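Local coordinates for aldolase (Klebsiella pneumoniae, PDB 6VOQ), which belongs to the class II aldolase/adducin family (AraD-like clan) and binds a zinc ion in a four-chain assembly, at residues L31-L34 and L40-T43. Numbering follows the deposited sequence.
Sequences LSLL and LLAT
The carbonyl oxygen of L31 is held by two groups of the facing strand: the amide of T43 donates a hydrogen bond to it (T43 N to L31 O, 3.0 Å), and the CA-H of A42 adds a weaker C-H...O contact. T43 answers with its side chain, whose hydroxyl oxygen accepts a hydrogen bond from the amide of L31, OG1 lying 3.2 Å from L31 N. With chi1 at 60°, OG1 sits between the backbone N and carbonyl carbon of T43, and CG2 is turned against CB of L31. The hydroxyl takes the place that T43 O would fill in a regular hydrogen-bonded pair, at the point where strand 40-42 has given way to loop. Further along, L33 and L41 form an antiparallel hydrogen-bonded pair, with L41 N 2.8 Å from L33 O and L33 N 2.9 Å from L41 O. This is the beta hairpin of strands 30-34 and 40-42, in the central mixed sheet of this class II aldolase/adducin domain; strand 91-94 continues the sheet beside 30-34, and 58-60 beside 40-42. Alternation sorts the side chains between two layers. L33 and L41 lie side by side and point the same way, L33 CD1 meeting L41 CB at 3.9 Å, against helix 4-20, where L33 touches L7 and M11 and L41 touches R8. On the other face, L34, L40 and A42 pack on helix 76-83. There CD1 of L40 reaches across to CD2 of L34 (3.8 Å) and leans over L33 O at 3.4 Å, while S32 OG is hydrogen-bonded to H79 ND1 and Y83 OH of the same helix.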
# COMPACT_ATOMS: atom_id res chain seq x y z
N LEU A 31 -15.69 13.98 7.23
CA LEU A 31 -16.80 13.68 6.35
C LEU A 31 -18.01 14.48 6.80
O LEU A 31 -18.19 14.73 8.00
CB LEU A 31 -17.13 12.16 6.34
CG LEU A 31 -15.93 11.20 6.27
CD1 LEU A 31 -16.34 9.75 6.48
CD2 LEU A 31 -15.19 11.35 4.95
N SER A 32 -18.83 14.90 5.84
CA SER A 32 -20.12 15.48 6.17
C SER A 32 -21.16 15.05 5.15
O SER A 32 -20.83 14.71 4.01
CB SER A 32 -20.05 17.02 6.25
OG SER A 32 -19.88 17.61 4.97
N LEU A 33 -22.42 15.07 5.57
CA LEU A 33 -23.53 14.78 4.66
C LEU A 33 -24.79 15.48 5.16
O LEU A 33 -24.99 15.65 6.37
CB LEU A 33 -23.77 13.27 4.52
CG LEU A 33 -24.10 12.43 5.76
CD1 LEU A 33 -25.58 12.48 6.10
CD2 LEU A 33 -23.67 10.98 5.56
N LEU A 34 -25.63 15.88 4.22
CA LEU A 34 -26.89 16.54 4.55
C LEU A 34 -27.90 15.52 5.07
O LEU A 34 -28.13 14.48 4.45
CB LEU A 34 -27.47 17.24 3.32
CG LEU A 34 -27.06 18.70 3.16
CD1 LEU A 34 -27.63 19.29 1.88
CD2 LEU A 34 -27.50 19.50 4.38
N LEU A 40 -26.61 19.12 9.06
CA LEU A 40 -25.38 18.49 8.60
C LEU A 40 -24.92 17.45 9.61
O LEU A 40 -24.78 17.75 10.80
CB LEU A 40 -24.29 19.55 8.40
CG LEU A 40 -23.32 19.30 7.27
CD1 LEU A 40 -24.10 18.87 6.03
CD2 LEU A 40 -22.54 20.56 7.01
N LEU A 41 -24.71 16.23 9.14
CA LEU A 41 -24.02 15.20 9.92
C LEU A 41 -22.54 15.27 9.57
O LEU A 41 -22.18 15.35 8.40
CB LEU A 41 -24.60 13.82 9.61
CG LEU A 41 -24.01 12.62 10.36
CD1 LEU A 41 -24.53 12.60 11.79
CD2 LEU A 41 -24.33 11.30 9.65
N ALA A 42 -21.68 15.27 10.59
CA ALA A 42 -20.26 15.44 10.34
C ALA A 42 -19.46 14.65 11.35
O ALA A 42 -19.94 14.33 12.44
CB ALA A 42 -19.86 16.93 10.39
N THR A 43 -18.22 14.33 10.97
CA THR A 43 -17.32 13.64 11.88
C THR A 43 -16.81 14.60 12.94
O THR A 43 -16.53 15.77 12.65
CB THR A 43 -16.14 13.02 11.11
OG1 THR A 43 -15.41 14.03 10.43
CG2 THR A 43 -16.63 12.02 10.09